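Local coordinates for E3 SUMO-protein ligase SIZ2 (Saccharomyces cerevisiae, PDB 6U75) that acts as an E3 ligase of the PIAS family that promotes attachment of SUMO to target proteins, and also binds double-stranded DNA, at residues K9-L21 with K31-L43. Residues are numbered along the deposited sequence; the frame is centred on the assembly and turned at random.
Sequences KPIVQIPDANKKL and KMKFKVSKSNHDL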
ATOM      1  N   LYS A   9      -6.278   9.387  -0.588  1.00 35.20           N
ATOM      2  CA  LYS A   9      -7.706   9.424  -0.875  1.00 33.36           C
ATOM      3  C   LYS A   9      -8.035  10.651  -1.715  1.00 25.82           C
ATOM      4  O   LYS A   9      -7.465  11.728  -1.490  1.00 21.96           O
ATOM      5  CB  LYS A   9      -8.541   9.434   0.412  1.00 31.31           C
ATOM      6  CG  LYS A   9      -8.635   8.070   1.086  1.00 51.52           C
ATOM      7  CD  LYS A   9      -9.528   7.116   0.299  1.00 58.78           C
ATOM      8  CE  LYS A   9      -9.213   5.662   0.612  1.00 53.18           C
ATOM      9  NZ  LYS A   9      -9.380   5.345   2.057  1.00 56.02           N
ATOM     10  N   PRO A  10      -8.953  10.526  -2.673  1.00 26.42           N
ATOM     11  CA  PRO A  10      -9.178  11.620  -3.623  1.00 24.99           C
ATOM     12  C   PRO A  10      -9.941  12.782  -3.008  1.00 26.57           C
ATOM     13  O   PRO A  10     -10.839  12.600  -2.182  1.00 29.71           O
ATOM     14  CB  PRO A  10      -9.993  10.952  -4.735  1.00 26.17           C
ATOM     15  CG  PRO A  10     -10.743   9.874  -4.039  1.00 25.44           C
ATOM     16  CD  PRO A  10      -9.859   9.389  -2.919  1.00 29.07           C
ATOM     17  N   ILE A  11      -9.571  13.987  -3.431  1.00 28.08           N
ATOM     18  CA  ILE A  11     -10.264  15.207  -3.058  1.00 27.48           C
ATOM     19  C   ILE A  11     -10.967  15.830  -4.257  1.00 29.59           C
ATOM     20  O   ILE A  11     -12.105  16.289  -4.144  1.00 37.62           O
ATOM     21  CB  ILE A  11      -9.274  16.210  -2.424  1.00 39.23           C
ATOM     22  CG1 ILE A  11      -8.599  15.599  -1.192  1.00 36.54           C
ATOM     23  CG2 ILE A  11      -9.977  17.513  -2.072  1.00 39.29           C
ATOM     24  CD1 ILE A  11      -9.559  15.213  -0.083  1.00 39.71           C
ATOM     25  N   VAL A  12     -10.305  15.844  -5.409  1.00 30.34           N
ATOM     26  CA  VAL A  12     -10.890  16.366  -6.637  1.00 33.49           C
ATOM     27  C   VAL A  12     -10.059  15.861  -7.806  1.00 26.14           C
ATOM     28  O   VAL A  12      -8.831  15.779  -7.726  1.00 29.67           O
ATOM     29  CB  VAL A  12     -10.960  17.912  -6.615  1.00 27.81           C
ATOM     30  CG1 VAL A  12      -9.597  18.502  -6.280  1.00 29.41           C
ATOM     31  CG2 VAL A  12     -11.460  18.438  -7.951  1.00 23.04           C
ATOM     32  N   GLN A  13     -10.742  15.515  -8.892  1.00 27.44           N
ATOM     33  CA  GLN A  13     -10.068  15.156 -10.128  1.00 27.19           C
ATOM     34  C   GLN A  13      -9.686  16.416 -10.890  1.00 34.22           C
ATOM     35  O   GLN A  13     -10.454  17.382 -10.942  1.00 42.64           O
ATOM     36  CB  GLN A  13     -10.970  14.275 -10.991  1.00 25.95           C
ATOM     37  CG  GLN A  13     -10.309  13.767 -12.260  1.00 32.92           C
ATOM     38  CD  GLN A  13     -11.204  12.828 -13.043  1.00 44.92           C
ATOM     39  OE1 GLN A  13     -12.300  12.483 -12.602  1.00 60.36           O
ATOM     40  NE2 GLN A  13     -10.740  12.411 -14.215  1.00 41.73           N
ATOM     41  N   ILE A  14      -8.498  16.407 -11.477  1.00 38.45           N
ATOM     42  CA  ILE A  14      -8.042  17.551 -12.268  1.00 35.00           C
ATOM     43  C   ILE A  14      -8.650  17.452 -13.666  1.00 37.36           C
ATOM     44  O   ILE A  14      -8.486  16.415 -14.328  1.00 41.25           O
ATOM     45  CB  ILE A  14      -6.519  17.590 -12.333  1.00 31.56           C
ATOM     46  CG1 ILE A  14      -5.930  17.924 -10.959  1.00 31.08           C
ATOM     47  CG2 ILE A  14      -6.056  18.604 -13.370  1.00 32.88           C
ATOM     48  CD1 ILE A  14      -6.210  19.340 -10.479  1.00 42.77           C
ATOM     49  N   PRO A  15      -9.346  18.480 -14.145  1.00 36.91           N
ATOM     50  CA  PRO A  15      -9.929  18.408 -15.486  1.00 44.33           C
ATOM     51  C   PRO A  15      -8.880  18.593 -16.569  1.00 48.25           C
ATOM     52  O   PRO A  15      -7.857  19.254 -16.378  1.00 54.03           O
ATOM     53  CB  PRO A  15     -10.937  19.564 -15.490  1.00 50.94           C
ATOM     54  CG  PRO A  15     -10.349  20.559 -14.556  1.00 36.86           C
ATOM     55  CD  PRO A  15      -9.640  19.767 -13.488  1.00 43.78           C
ATOM     56  N   ASP A  16      -9.153  17.988 -17.724  1.00 57.74           N
ATOM     57  CA  ASP A  16      -8.278  18.070 -18.889  1.00 46.31           C
ATOM     58  C   ASP A  16      -6.907  17.459 -18.626  1.00 41.69           C
ATOM     59  O   ASP A  16      -5.935  17.790 -19.311  1.00 44.20           O
ATOM     60  CB  ASP A  16      -8.119  19.521 -19.358  1.00 54.85           C
ATOM     61  CG  ASP A  16      -9.451  20.220 -19.552  1.00 68.02           C
ATOM     62  OD1 ASP A  16     -10.449  19.533 -19.858  1.00 62.23           O
ATOM     63  OD2 ASP A  16      -9.501  21.458 -19.396  1.00 81.36           O
ATOM     64  N   ALA A  17      -6.809  16.568 -17.636  1.00 49.89           N
ATOM     65  CA  ALA A  17      -5.568  15.868 -17.326  1.00 34.74           C
ATOM     66  C   ALA A  17      -5.705  14.364 -17.526  1.00 38.60           C
ATOM     67  O   ALA A  17      -4.965  13.588 -16.913  1.00 49.12           O
ATOM     68  CB  ALA A  17      -5.121  16.172 -15.895  1.00 54.09           C
ATOM     69  N   ASN A  18      -6.639  13.938 -18.366  1.00 40.62           N
ATOM     70  CA  ASN A  18      -6.827  12.534 -18.694  1.00 32.62           C
ATOM     71  C   ASN A  18      -6.172  12.228 -20.034  1.00 42.87           C
ATOM     72  O   ASN A  18      -5.975  13.115 -20.868  1.00 44.20           O
ATOM     73  CB  ASN A  18      -8.315  12.181 -18.747  1.00 42.73           C
ATOM     74  CG  ASN A  18      -9.054  12.584 -17.490  1.00 56.69           C
ATOM     75  OD1 ASN A  18      -9.154  11.807 -16.541  1.00 71.25           O
ATOM     76  ND2 ASN A  18      -9.576  13.807 -17.475  1.00 53.34           N
ATOM     77  N   LYS A  19      -5.829  10.958 -20.236  1.00 39.46           N
ATOM     78  CA  LYS A  19      -5.259  10.570 -21.518  1.00 32.90           C
ATOM     79  C   LYS A  19      -5.365   9.063 -21.699  1.00 33.09           C
ATOM     80  O   LYS A  19      -5.158   8.299 -20.756  1.00 28.73           O
ATOM     81  CB  LYS A  19      -3.794  11.013 -21.632  1.00 40.24           C
ATOM     82  CG  LYS A  19      -3.254  11.018 -23.059  1.00 48.01           C
ATOM     83  CD  LYS A  19      -3.917  12.100 -23.907  1.00 49.62           C
ATOM     84  CE  LYS A  19      -3.461  12.045 -25.358  1.00 58.46           C
ATOM     85  NZ  LYS A  19      -2.245  12.866 -25.604  1.00 65.32           N
ATOM     86  N   LYS A  20      -5.688   8.647 -22.917  1.00 40.67           N
ATOM     87  CA  LYS A  20      -5.675   7.240 -23.289  1.00 30.13           C
ATOM     88  C   LYS A  20      -4.382   6.936 -24.033  1.00 30.01           C
ATOM     89  O   LYS A  20      -4.021   7.645 -24.979  1.00 30.38           O
ATOM     90  CB  LYS A  20      -6.883   6.887 -24.158  1.00 43.21           C
ATOM     91  CG  LYS A  20      -8.188   6.725 -23.391  1.00 41.55           C
ATOM     92  CD  LYS A  20      -8.112   5.589 -22.380  1.00 38.41           C
ATOM     93  CE  LYS A  20      -9.473   4.955 -22.150  1.00 46.68           C
ATOM     94  NZ  LYS A  20      -9.917   4.154 -23.327  1.00 60.14           N
ATOM     95  N   LEU A  21      -3.682   5.898 -23.591  1.00 26.86           N
ATOM     96  CA  LEU A  21      -2.473   5.417 -24.242  1.00 32.50           C
ATOM     97  C   LEU A  21      -2.820   4.163 -25.033  1.00 26.00           C
ATOM     98  O   LEU A  21      -3.253   3.161 -24.453  1.00 34.08           O
ATOM     99  CB  LEU A  21      -1.380   5.119 -23.218  1.00 32.04           C
ATOM    100  CG  LEU A  21      -0.280   6.167 -23.063  1.00 37.65           C
ATOM    101  CD1 LEU A  21       0.677   5.757 -21.958  1.00 31.46           C
ATOM    102  CD2 LEU A  21       0.464   6.359 -24.374  1.00 56.00           C
ATOM    103  N   LYS A  31       2.430  12.879 -25.153  1.00 40.87           N
ATOM    104  CA  LYS A  31       2.495  14.180 -24.508  1.00 42.36           C
ATOM    105  C   LYS A  31       1.127  14.578 -23.970  1.00 40.13           C
ATOM    106  O   LYS A  31       0.091  14.237 -24.546  1.00 40.47           O
ATOM    107  CB  LYS A  31       2.996  15.245 -25.489  1.00 41.68           C
ATOM    108  CG  LYS A  31       4.408  15.000 -25.990  1.00 38.02           C
ATOM    109  CD  LYS A  31       4.761  15.930 -27.138  1.00 54.70           C
ATOM    110  CE  LYS A  31       6.237  16.292 -27.125  1.00 57.32           C
ATOM    111  NZ  LYS A  31       6.607  17.169 -28.270  1.00 79.72           N
ATOM    112  N   MET A  32       1.135  15.307 -22.853  1.00 43.66           N
ATOM    113  CA  MET A  32      -0.091  15.808 -22.242  1.00 40.58           C
ATOM    114  C   MET A  32       0.132  17.243 -21.795  1.00 36.45           C
ATOM    115  O   MET A  32       1.061  17.518 -21.030  1.00 40.92           O
ATOM    116  CB  MET A  32      -0.507  14.950 -21.044  1.00 44.78           C
ATOM    117  CG  MET A  32      -0.773  13.493 -21.370  1.00 50.68           C
ATOM    118  SD  MET A  32      -1.144  12.525 -19.892  1.00 79.71           S
ATOM    119  CE  MET A  32      -2.512  13.457 -19.200  1.00 34.64           C
ATOM    120  N   LYS A  33      -0.719  18.149 -22.262  1.00 42.00           N
ATOM    121  CA  LYS A  33      -0.746  19.519 -21.772  1.00 49.59           C
ATOM    122  C   LYS A  33      -1.937  19.689 -20.841  1.00 50.04           C
ATOM    123  O   LYS A  33      -3.043  19.230 -21.146  1.00 46.38           O
ATOM    124  CB  LYS A  33      -0.851  20.526 -22.921  1.00 52.09           C
ATOM    125  CG  LYS A  33      -0.140  20.124 -24.205  1.00 66.33           C
ATOM    126  CD  LYS A  33       0.002  21.305 -25.166  1.00 61.95           C
ATOM    127  CE  LYS A  33      -1.344  21.868 -25.615  1.00 53.52           C
ATOM    128  NZ  LYS A  33      -2.115  20.917 -26.463  1.00 63.70           N
ATOM    129  N   PHE A  34      -1.714  20.342 -19.703  1.00 45.85           N
ATOM    130  CA  PHE A  34      -2.842  20.728 -18.866  1.00 40.58           C
ATOM    131  C   PHE A  34      -2.416  21.822 -17.902  1.00 38.97           C
ATOM    132  O   PHE A  34      -1.232  21.991 -17.600  1.00 37.20           O
ATOM    133  CB  PHE A  34      -3.426  19.530 -18.105  1.00 35.00           C
ATOM    134  CG  PHE A  34      -2.488  18.919 -17.108  1.00 42.46           C
ATOM    135  CD1 PHE A  34      -2.426  19.398 -15.810  1.00 39.01           C
ATOM    136  CD2 PHE A  34      -1.682  17.849 -17.461  1.00 46.17           C
ATOM    137  CE1 PHE A  34      -1.568  18.831 -14.887  1.00 33.25           C
ATOM    138  CE2 PHE A  34      -0.823  17.278 -16.544  1.00 44.39           C
ATOM    139  CZ  PHE A  34      -0.765  17.769 -15.254  1.00 46.06           C
ATOM    140  N   LYS A  35      -3.411  22.571 -17.436  1.00 37.37           N
ATOM    141  CA  LYS A  35      -3.229  23.632 -16.459  1.00 36.36           C
ATOM    142  C   LYS A  35      -3.883  23.230 -15.146  1.00 25.83           C
ATOM    143  O   LYS A  35      -4.836  22.445 -15.123  1.00 31.15           O
ATOM    144  CB  LYS A  35      -3.834  24.949 -16.959  1.00 41.32           C
ATOM    145  CG  LYS A  35      -3.297  25.400 -18.309  1.00 49.73           C
ATOM    146  CD  LYS A  35      -4.109  26.548 -18.897  1.00 46.23           C
ATOM    147  CE  LYS A  35      -3.681  27.897 -18.339  1.00 50.25           C
ATOM    148  NZ  LYS A  35      -2.312  28.274 -18.785  1.00 49.29           N
ATOM    149  N   VAL A  36      -3.358  23.769 -14.051  1.00 26.55           N
ATOM    150  CA  VAL A  36      -3.915  23.566 -12.720  1.00 25.70           C
ATOM    151  C   VAL A  36      -4.386  24.925 -12.226  1.00 31.38           C
ATOM    152  O   VAL A  36      -3.567  25.803 -11.924  1.00 33.79           O
ATOM    153  CB  VAL A  36      -2.901  22.940 -11.756  1.00 38.25           C
ATOM    154  CG1 VAL A  36      -3.483  22.858 -10.352  1.00 37.05           C
ATOM    155  CG2 VAL A  36      -2.492  21.559 -12.250  1.00 27.41           C
ATOM    156  N   SER A  37      -5.704  25.100 -12.146  1.00 42.61           N
ATOM    157  CA  SER A  37      -6.305  26.379 -11.791  1.00 27.23           C
ATOM    158  C   SER A  37      -5.691  26.968 -10.529  1.00 37.06           C
ATOM    159  O   SER A  37      -5.080  26.250  -9.730  1.00 34.71           O
ATOM    160  CB  SER A  37      -7.813  26.217 -11.597  1.00 31.07           C
ATOM    161  OG  SER A  37      -8.090  25.404 -10.469  1.00 39.38           O
ATOM    162  N   LYS A  38      -5.852  28.280 -10.345  1.00 43.33           N
ATOM    163  CA  LYS A  38      -5.368  28.922  -9.130  1.00 45.07           C
ATOM    164  C   LYS A  38      -6.154  28.462  -7.909  1.00 43.67           C
ATOM    165  O   LYS A  38      -5.610  28.428  -6.800  1.00 43.29           O
ATOM    166  CB  LYS A  38      -5.447  30.441  -9.280  1.00 48.97           C
ATOM    167  CG  LYS A  38      -4.518  31.215  -8.359  1.00 54.40           C
ATOM    168  CD  LYS A  38      -5.223  31.675  -7.096  1.00 60.57           C
ATOM    169  CE  LYS A  38      -4.282  32.470  -6.202  1.00 58.88           C
ATOM    170  NZ  LYS A  38      -4.953  32.949  -4.962  1.00 73.69           N
ATOM    171  N   SER A  39      -7.427  28.098  -8.090  1.00 31.49           N
ATOM    172  CA  SER A  39      -8.205  27.571  -6.975  1.00 42.82           C
ATOM    173  C   SER A  39      -7.641  26.240  -6.491  1.00 39.94           C
ATOM    174  O   SER A  39      -7.566  25.992  -5.283  1.00 35.70           O
ATOM    175  CB  SER A  39      -9.670  27.416  -7.382  1.00 49.99           C
ATOM    176  OG  SER A  39     -10.330  28.670  -7.402  1.00 56.58           O
ATOM    177  N   ASN A  40      -7.233  25.371  -7.417  1.00 36.19           N
ATOM    178  CA  ASN A  40      -6.628  24.106  -7.014  1.00 34.32           C
ATOM    179  C   ASN A  40      -5.257  24.318  -6.378  1.00 27.91           C
ATOM    180  O   ASN A  40      -4.872  23.567  -5.475  1.00 37.91           O
ATOM    181  CB  ASN A  40      -6.533  23.168  -8.216  1.00 36.68           C
ATOM    182  CG  ASN A  40      -7.887  22.607  -8.620  1.00 26.88           C
ATOM    183  OD1 ASN A  40      -8.715  22.280  -7.769  1.00 30.82           O
ATOM    184  ND2 ASN A  40      -8.118  22.495  -9.921  1.00 38.06           N
ATOM    185  N   HIS A  41      -4.515  25.337  -6.816  1.00 31.28           N
ATOM    186  CA  HIS A  41      -3.279  25.692  -6.124  1.00 35.85           C
ATOM    187  C   HIS A  41      -3.564  26.135  -4.693  1.00 35.56           C
ATOM    188  O   HIS A  41      -2.874  25.727  -3.750  1.00 42.54           O
ATOM    189  CB  HIS A  41      -2.548  26.794  -6.891  1.00 34.89           C
ATOM    190  CG  HIS A  41      -1.595  26.281  -7.924  1.00 41.49           C
ATOM    191  ND1 HIS A  41      -0.246  26.131  -7.681  1.00 47.68           N
ATOM    192  CD2 HIS A  41      -1.793  25.885  -9.204  1.00 31.73           C
ATOM    193  CE1 HIS A  41       0.345  25.665  -8.766  1.00 37.79           C
ATOM    194  NE2 HIS A  41      -0.572  25.508  -9.704  1.00 36.93           N
ATOM    195  N   ASP A  42      -4.581  26.982  -4.514  1.00 38.78           N
ATOM    196  CA  ASP A  42      -4.959  27.407  -3.170  1.00 41.69           C
ATOM    197  C   ASP A  42      -5.387  26.216  -2.324  1.00 40.68           C
ATOM    198  O   ASP A  42      -5.118  26.170  -1.120  1.00 44.63           O
ATOM    199  CB  ASP A  42      -6.083  28.440  -3.238  1.00 37.40           C
ATOM    200  CG  ASP A  42      -5.658  29.724  -3.921  1.00 40.28           C
ATOM    201  OD1 ASP A  42      -4.445  30.018  -3.942  1.00 57.55           O
ATOM    202  OD2 ASP A  42      -6.540  30.444  -4.433  1.00 40.62           O
ATOM    203  N   LEU A  43      -6.061  25.245  -2.938  1.00 33.55           N
ATOM    204  CA  LEU A  43      -6.465  24.052  -2.203  1.00 33.47           C
ATOM    205  C   LEU A  43      -5.250  23.237  -1.773  1.00 44.07           C
ATOM    206  O   LEU A  43      -5.179  22.778  -0.627  1.00 39.06           O
ATOM    207  CB  LEU A  43      -7.410  23.210  -3.058  1.00 28.54           C
ATOM    208  CG  LEU A  43      -7.966  21.949  -2.397  1.00 53.41           C
ATOM    209  CD1 LEU A  43      -8.806  22.307  -1.180  1.00 38.75           C
ATOM    210  CD2 LEU A  43      -8.776  21.144  -3.399  1.00 41.12           C
TER
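With CG set between the backbone N and the carbonyl carbon (chi1 65°), the Phe34 ring turns one face to Ala17, whose CB sits over it 4.1 Å from the centroid in a CH-pi contact displaced toward the rim. Met32 bends at its last torsion (chi3 55°) and slides past Lys19 in the opposite direction, SD lying 3.5 Å from Lys19 CB while CE reaches the backbone at Ala17 O. Shortening Met32 to an alanine is likely to open a gap beside Lys19 CB and Ala17 and to cost Ile132 an apolar neighbour. Lys19, bent at chi2 and chi4, brings its NZ to Lys31 O in a weak hydrogen bond of 2.9 Å. At the start of the type II turn from Ile14 to Ala17, Ile14 CD1 packs 3.7 Å from Asn40 ND2, and Leu43 CD2 meets both Ile11 CG2 and Val12 CG1. Ser37 is the N-cap of helix 38-46, its OG accepting from Asn40 N at 3.2 Å. Within the PINIT domain, the contact joins strand 28-34 and helix 38-46 to residues 9-21, which pair antiparallel with strand 130-139, a classic bulge at Ile11 and Val12 facing Ile136; from strand 50-58, Tyr50 packs on Ile11 and Leu43, and Leu52 on Ile14.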